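Local coordinates for DUF3822 family protein (Bacteroides thetaiotaomicron VPI-5482, PDB 3HRG) that is of unknown function but adopts an actin-like ATPase fold and may therefore bind a nucleotide, at residues Asn230-Lys233 with Lys234-Gln238; Asp195-Tyr198 with Tyr199-Val203. All coordinates share one frame; numbering follows the deposited sequence.

Contact 1 is the C-terminal end of helix 225-235 with the turn after it; contact 2 is the middle of helix 193-206. The two helices lie against each other, with E231, L232, F235 and I236 packed on I197, L200 and L201, and the centres of the contacts are about 12 Å apart. Each contact has a buried face and an exposed one. L232 and I236 in contact 1, and R196, I197 and L200 in contact 2, are buried. On the outer side the chemistry differs: contact 1 carries a lysine-glutamate salt bridge, contact 2 an edge-to-face tyrosine pair. Their backbones differ too, since 195-203 keeps regular helical bonding while the helix of 230-238 gives way to a turn after about F235.

Contact 1. Residues Asn230-Lys233 with Lys234-Gln238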
ATOM      1  N   ASN A 230      -3.522 -11.372 -21.764  1.00 15.04           N
ATOM      2  CA  ASN A 230      -3.347 -11.529 -23.217  1.00 14.95           C
ATOM      3  C   ASN A 230      -2.794 -10.270 -23.870  1.00 14.54           C
ATOM      4  O   ASN A 230      -1.922 -10.366 -24.720  1.00 13.41           O
ATOM      5  CB  ASN A 230      -4.631 -11.948 -23.911  1.00 15.27           C
ATOM      6  CG  ASN A 230      -4.969 -13.395 -23.676  1.00 17.04           C
ATOM      7  OD1 ASN A 230      -4.140 -14.161 -23.171  1.00 20.51           O
ATOM      8  ND2 ASN A 230      -6.180 -13.795 -24.057  1.00 16.91           N
ATOM      9  N   GLU A 231      -3.304  -9.112 -23.462  1.00 14.01           N
ATOM     10  CA  GLU A 231      -2.835  -7.833 -23.998  1.00 14.64           C
ATOM     11  C   GLU A 231      -1.451  -7.478 -23.513  1.00 13.14           C
ATOM     12  O   GLU A 231      -0.620  -7.055 -24.306  1.00 13.10           O
ATOM     13  CB  GLU A 231      -3.779  -6.678 -23.668  1.00 15.01           C
ATOM     14  CG  GLU A 231      -4.781  -6.428 -24.744  1.00 20.09           C
ATOM     15  CD  GLU A 231      -4.097  -5.946 -26.047  1.00 22.27           C
ATOM     16  OE1 GLU A 231      -3.218  -5.032 -26.025  1.00 29.69           O
ATOM     17  OE2 GLU A 231      -4.416  -6.519 -27.081  1.00 23.67           O
ATOM     18  N   LEU A 232      -1.205  -7.576 -22.216  1.00 12.82           N
ATOM     19  CA  LEU A 232       0.143  -7.272 -21.719  1.00 12.06           C
ATOM     20  C   LEU A 232       1.232  -8.160 -22.358  1.00 11.97           C
ATOM     21  O   LEU A 232       2.325  -7.658 -22.664  1.00 12.14           O
ATOM     22  CB  LEU A 232       0.202  -7.377 -20.196  1.00 12.27           C
ATOM     23  CG  LEU A 232      -0.519  -6.314 -19.371  1.00 12.47           C
ATOM     24  CD1 LEU A 232      -0.636  -6.821 -17.941  1.00 12.87           C
ATOM     25  CD2 LEU A 232       0.134  -4.910 -19.439  1.00 10.74           C
ATOM     26  N   LYS A 233       0.940  -9.446 -22.564  1.00 11.53           N
ATOM     27  CA  LYS A 233       1.903 -10.409 -23.133  0.50 11.65           C
ATOM     28  C   LYS A 233       2.334 -10.084 -24.565  1.00 11.52           C
ATOM     29  O   LYS A 233       3.355 -10.577 -25.026  1.00 10.42           O
ATOM     30  CB  LYS A 233       1.385 -11.855 -23.082  0.50 11.93           C
ATOM     31  CG  LYS A 233       1.500 -12.565 -21.733  0.50 12.99           C
ATOM     32  CD  LYS A 233       1.167 -14.053 -21.915  0.50 14.43           C
ATOM     33  CE  LYS A 233       1.442 -14.895 -20.664  0.50 15.97           C
ATOM     34  NZ  LYS A 233       0.563 -14.554 -19.504  0.50 17.09           N
ATOM     35  N   LYS A 234       1.550  -9.260 -25.271  1.00 11.12           N
ATOM     36  CA  LYS A 234       1.929  -8.883 -26.620  1.00 11.12           C
ATOM     37  C   LYS A 234       3.185  -7.989 -26.598  1.00 11.01           C
ATOM     38  O   LYS A 234       3.958  -7.978 -27.535  1.00 10.67           O
ATOM     39  CB  LYS A 234       0.823  -8.073 -27.293  1.00 11.35           C
ATOM     40  CG  LYS A 234      -0.495  -8.797 -27.487  1.00 12.09           C
ATOM     41  CD  LYS A 234      -1.476  -7.925 -28.263  1.00 14.30           C
ATOM     42  CE  LYS A 234      -2.765  -8.715 -28.541  1.00 16.12           C
ATOM     43  NZ  LYS A 234      -3.732  -7.905 -29.340  1.00 16.41           N
ATOM     44  N   PHE A 235       3.353  -7.241 -25.514  1.00 11.54           N
ATOM     45  CA  PHE A 235       4.420  -6.274 -25.371  1.00 11.59           C
ATOM     46  C   PHE A 235       5.488  -6.644 -24.338  1.00 12.36           C
ATOM     47  O   PHE A 235       6.666  -6.347 -24.534  1.00 12.45           O
ATOM     48  CB  PHE A 235       3.780  -4.940 -24.960  1.00 11.79           C
ATOM     49  CG  PHE A 235       2.899  -4.354 -26.013  1.00 13.25           C
ATOM     50  CD1 PHE A 235       3.453  -3.626 -27.055  1.00 12.95           C
ATOM     51  CD2 PHE A 235       1.519  -4.528 -25.974  1.00 14.23           C
ATOM     52  CE1 PHE A 235       2.651  -3.106 -28.047  1.00 13.61           C
ATOM     53  CE2 PHE A 235       0.701  -4.007 -26.995  1.00 13.34           C
ATOM     54  CZ  PHE A 235       1.271  -3.300 -28.004  1.00 13.66           C
ATOM     55  N   ILE A 236       5.080  -7.285 -23.242  1.00 12.06           N
ATOM     56  CA  ILE A 236       5.995  -7.626 -22.152  1.00 12.31           C
ATOM     57  C   ILE A 236       6.118  -9.125 -22.161  1.00 12.48           C
ATOM     58  O   ILE A 236       5.172  -9.864 -21.830  1.00 13.16           O
ATOM     59  CB  ILE A 236       5.492  -7.114 -20.829  1.00 12.57           C
ATOM     60  CG1 ILE A 236       5.287  -5.584 -20.902  1.00 14.50           C
ATOM     61  CG2 ILE A 236       6.496  -7.517 -19.712  1.00 10.90           C
ATOM     62  CD1 ILE A 236       4.471  -5.029 -19.768  1.00 15.42           C
ATOM     63  N   LEU A 237       7.299  -9.589 -22.526  1.00 11.91           N
ATOM     64  CA  LEU A 237       7.511 -11.020 -22.651  1.00 12.21           C
ATOM     65  C   LEU A 237       7.650 -11.765 -21.312  1.00 12.82           C
ATOM     66  O   LEU A 237       7.445 -12.969 -21.298  1.00 14.00           O
ATOM     67  CB  LEU A 237       8.679 -11.289 -23.606  1.00 11.78           C
ATOM     68  CG  LEU A 237       8.501 -10.666 -25.019  1.00 11.24           C
ATOM     69  CD1 LEU A 237       9.669 -11.019 -25.970  1.00 10.26           C
ATOM     70  CD2 LEU A 237       7.159 -11.062 -25.647  1.00 11.42           C
ATOM     71  N   GLN A 238       7.972 -11.072 -20.219  1.00 12.57           N
ATOM     72  CA  GLN A 238       8.135 -11.705 -18.898  1.00 13.39           C
ATOM     73  C   GLN A 238       7.096 -11.079 -17.947  1.00 12.77           C
ATOM     74  O   GLN A 238       7.350 -10.019 -17.354  1.00 12.80           O
ATOM     75  CB  GLN A 238       9.565 -11.502 -18.340  1.00 13.91           C
ATOM     76  CG  GLN A 238      10.756 -11.762 -19.343  1.00 15.49           C
ATOM     77  CD  GLN A 238      10.753 -13.106 -20.001  1.00 19.53           C
ATOM     78  OE1 GLN A 238      10.308 -14.097 -19.415  1.00 22.23           O
ATOM     79  NE2 GLN A 238      11.315 -13.175 -21.237  1.00 21.11           N
TER
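E231 and K234 meet across the outer side of the last helical turn, their side chains crossing at a slant. The glutamate chain folds over at chi2 (-65°), while K234 runs fully extended beyond CG and brings NZ to 2.7 Å from OE2 of E231, nearly in line with the C-O bond. This salt bridge joins residues three apart, and the lysine chain approaches the same oxygen before its end is reached: CE of K234 is 3.1 Å from OE2 of E231. The other carboxylate oxygen, OE1, comes no closer than 4.2 Å to CE2 of F235, whose side chain lies beside that of E231 and points the same way, with ring and carboxylate planes 55° apart. The backbone O of E231 sits at the edge of this ring, near its plane, 3.7 Å from CD2 of F235.

All this happens where helix 225-235 ends, inside a beta-alpha-beta unit that runs from strand 215-220 through the helix to strand 239-241. The carbonyl of L232 accepts two backbone bonds here, from F235 N at 3.1 Å and from I236 N at 2.8 Å. I236 N arrives almost head-on to the carbonyl, whereas F235 N stands above its plane. The bonds from K234 N to E231 O and from F235 N to L232 O are i to i+3, as in a 3-10 turn, alongside the i to i+4 bond of I236 N. On the inner side L232 CD2 and I236 CD1 are 4.4 Å apart, a loose apolar contact; both residues also rest on L216 of strand 215-220. At the helix end, F235 O takes a hydrogen bond from NE2 of Q211.

Contact 2. Residues Asp195-Tyr198 with Tyr199-Val203; sequences DRIY and YLLYV
Y198 turns the edge of its ring toward one face of Y199, with CD2 of Y198 over the ring centre, 3.8 Å above the plane. The centroids are 5.2 Å apart and the planes stand at 86°, a T-shaped pair between neighbours in sequence. Their first torsions make it possible: CG of Y198 is anti to the backbone N (chi1 179°), whereas CG of Y199 swings back beside its own N (chi1 -68°), and the two chains slant across each other. The Y199 ring also comes close to the carbonyl of D195, one turn back, with CD2 of Y199 3.1 Å from O of D195, and it stacks with F188.

Helix 193-206 packs on the mixed sheet that contains strands 162-167 and 171-178, in this protein of actin-like ATPase fold. Four successive i to i+4 backbone bonds link 195-198 to 199-203, the straightest from L201 N to I197 O at 2.9 Å, and V203 N to Y199 O continues the series. I197 and L201 lie side by side on the flank facing helix 225-235, where CG2 of I197 presses unusually tightly on CD1 of L201 at 3.4 Å. The side chain of L200 packs on strands 162-167 and 171-178, while buried R196 hydrogen-bonds to S223 through NH1.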
ATOM      1  N   ASP A 195      -7.532   0.742 -19.362  1.00 12.73           N
ATOM      2  CA  ASP A 195      -6.812   1.798 -18.615  0.50 12.94           C
ATOM      3  C   ASP A 195      -5.628   1.252 -17.834  1.00 12.54           C
ATOM      4  O   ASP A 195      -4.573   1.894 -17.706  1.00 12.12           O
ATOM      5  CB  ASP A 195      -7.648   2.404 -17.519  0.50 13.42           C
ATOM      6  CG  ASP A 195      -8.809   3.168 -17.977  0.50 14.58           C
ATOM      7  OD1 ASP A 195      -8.821   3.638 -19.130  0.50 16.89           O
ATOM      8  OD2 ASP A 195      -9.691   3.338 -17.103  0.50 15.57           O
ATOM      9  N   ARG A 196      -5.817   0.073 -17.241  1.00 11.78           N
ATOM     10  CA  ARG A 196      -4.740  -0.553 -16.489  1.00 11.99           C
ATOM     11  C   ARG A 196      -3.546  -0.807 -17.418  1.00 12.44           C
ATOM     12  O   ARG A 196      -2.411  -0.486 -17.078  1.00 12.29           O
ATOM     13  CB  ARG A 196      -5.223  -1.882 -15.867  1.00 11.71           C
ATOM     14  CG  ARG A 196      -6.176  -1.678 -14.702  1.00 12.98           C
ATOM     15  CD  ARG A 196      -6.797  -2.980 -14.225  1.00 12.90           C
ATOM     16  NE  ARG A 196      -7.568  -2.758 -13.016  1.00 15.88           N
ATOM     17  CZ  ARG A 196      -8.396  -3.627 -12.442  1.00 17.94           C
ATOM     18  NH1 ARG A 196      -8.669  -4.815 -12.997  1.00 18.78           N
ATOM     19  NH2 ARG A 196      -9.009  -3.282 -11.310  1.00 19.06           N
ATOM     20  N   ILE A 197      -3.818  -1.402 -18.582  1.00 12.16           N
ATOM     21  CA  ILE A 197      -2.769  -1.685 -19.561  1.00 12.21           C
ATOM     22  C   ILE A 197      -2.119  -0.383 -20.039  1.00 11.64           C
ATOM     23  O   ILE A 197      -0.903  -0.288 -20.176  1.00 11.99           O
ATOM     24  CB  ILE A 197      -3.328  -2.417 -20.789  1.00 12.34           C
ATOM     25  CG1 ILE A 197      -3.834  -3.822 -20.438  1.00 14.63           C
ATOM     26  CG2 ILE A 197      -2.264  -2.551 -21.866  1.00 12.10           C
ATOM     27  CD1 ILE A 197      -4.857  -4.341 -21.485  1.00 16.96           C
ATOM     28  N   TYR A 198      -2.948   0.623 -20.271  1.00 10.95           N
ATOM     29  CA  TYR A 198      -2.467   1.912 -20.729  1.00 10.37           C
ATOM     30  C   TYR A 198      -1.390   2.475 -19.825  1.00 10.79           C
ATOM     31  O   TYR A 198      -0.304   2.873 -20.299  1.00  9.40           O
ATOM     32  CB  TYR A 198      -3.640   2.857 -20.843  1.00 10.59           C
ATOM     33  CG  TYR A 198      -3.293   4.254 -21.299  1.00 10.71           C
ATOM     34  CD1 TYR A 198      -3.171   4.558 -22.639  1.00 11.66           C
ATOM     35  CD2 TYR A 198      -3.139   5.276 -20.376  1.00 15.13           C
ATOM     36  CE1 TYR A 198      -2.907   5.852 -23.061  1.00 11.88           C
ATOM     37  CE2 TYR A 198      -2.877   6.584 -20.778  1.00 15.65           C
ATOM     38  CZ  TYR A 198      -2.749   6.862 -22.124  1.00 15.89           C
ATOM     39  OH  TYR A 198      -2.521   8.165 -22.517  1.00 18.46           O
ATOM     40  N   TYR A 199      -1.645   2.474 -18.519  1.00 10.32           N
ATOM     41  CA  TYR A 199      -0.649   3.032 -17.588  1.00 11.26           C
ATOM     42  C   TYR A 199       0.572   2.149 -17.397  1.00 11.72           C
ATOM     43  O   TYR A 199       1.672   2.658 -17.267  1.00 13.63           O
ATOM     44  CB  TYR A 199      -1.296   3.452 -16.252  1.00 11.40           C
ATOM     45  CG  TYR A 199      -2.212   4.642 -16.408  1.00 12.08           C
ATOM     46  CD1 TYR A 199      -1.696   5.922 -16.677  1.00 11.86           C
ATOM     47  CD2 TYR A 199      -3.588   4.515 -16.275  1.00 12.65           C
ATOM     48  CE1 TYR A 199      -2.534   7.009 -16.864  1.00 14.04           C
ATOM     49  CE2 TYR A 199      -4.424   5.581 -16.418  1.00 13.17           C
ATOM     50  CZ  TYR A 199      -3.901   6.835 -16.725  1.00 15.37           C
ATOM     51  OH  TYR A 199      -4.753   7.884 -16.862  1.00 15.71           O
ATOM     52  N   LEU A 200       0.399   0.838 -17.423  1.00 12.30           N
ATOM     53  CA  LEU A 200       1.507  -0.101 -17.272  1.00 12.37           C
ATOM     54  C   LEU A 200       2.465   0.077 -18.435  1.00 12.84           C
ATOM     55  O   LEU A 200       3.661   0.203 -18.233  1.00 12.64           O
ATOM     56  CB  LEU A 200       1.009  -1.532 -17.216  1.00 12.60           C
ATOM     57  CG  LEU A 200       0.327  -1.949 -15.915  1.00 12.03           C
ATOM     58  CD1 LEU A 200      -0.452  -3.234 -16.102  1.00 11.51           C
ATOM     59  CD2 LEU A 200       1.341  -2.089 -14.793  1.00 13.74           C
ATOM     60  N   LEU A 201       1.916   0.168 -19.656  1.00 12.77           N
ATOM     61  CA  LEU A 201       2.745   0.356 -20.837  1.00 12.76           C
ATOM     62  C   LEU A 201       3.358   1.744 -20.928  1.00 12.46           C
ATOM     63  O   LEU A 201       4.466   1.905 -21.488  1.00 11.82           O
ATOM     64  CB  LEU A 201       1.968   0.011 -22.118  1.00 12.64           C
ATOM     65  CG  LEU A 201       1.487  -1.464 -22.210  1.00 13.93           C
ATOM     66  CD1 LEU A 201       0.645  -1.746 -23.508  1.00 14.55           C
ATOM     67  CD2 LEU A 201       2.654  -2.439 -22.102  1.00 14.88           C
ATOM     68  N   TYR A 202       2.635   2.749 -20.441  1.00 12.46           N
ATOM     69  CA  TYR A 202       3.152   4.112 -20.421  1.00 12.35           C
ATOM     70  C   TYR A 202       4.425   4.145 -19.558  1.00 11.86           C
ATOM     71  O   TYR A 202       5.450   4.668 -19.973  1.00 11.59           O
ATOM     72  CB  TYR A 202       2.139   5.108 -19.842  1.00 12.32           C
ATOM     73  CG  TYR A 202       2.695   6.493 -19.828  1.00 12.29           C
ATOM     74  CD1 TYR A 202       2.581   7.296 -20.930  1.00 14.23           C
ATOM     75  CD2 TYR A 202       3.377   6.985 -18.720  1.00 13.84           C
ATOM     76  CE1 TYR A 202       3.128   8.538 -20.956  1.00 15.77           C
ATOM     77  CE2 TYR A 202       3.944   8.251 -18.743  1.00 15.67           C
ATOM     78  CZ  TYR A 202       3.804   9.013 -19.863  1.00 15.28           C
ATOM     79  OH  TYR A 202       4.325  10.282 -19.940  1.00 19.47           O
ATOM     80  N   VAL A 203       4.328   3.624 -18.350  1.00 11.87           N
ATOM     81  CA  VAL A 203       5.481   3.627 -17.450  1.00 12.35           C
ATOM     82  C   VAL A 203       6.624   2.760 -18.006  1.00 11.59           C
ATOM     83  O   VAL A 203       7.777   3.094 -17.878  1.00 11.97           O
ATOM     84  CB  VAL A 203       5.108   3.192 -16.026  1.00 12.84           C
ATOM     85  CG1 VAL A 203       6.371   3.099 -15.137  1.00 12.50           C
ATOM     86  CG2 VAL A 203       4.035   4.168 -15.417  1.00 13.01           C
TER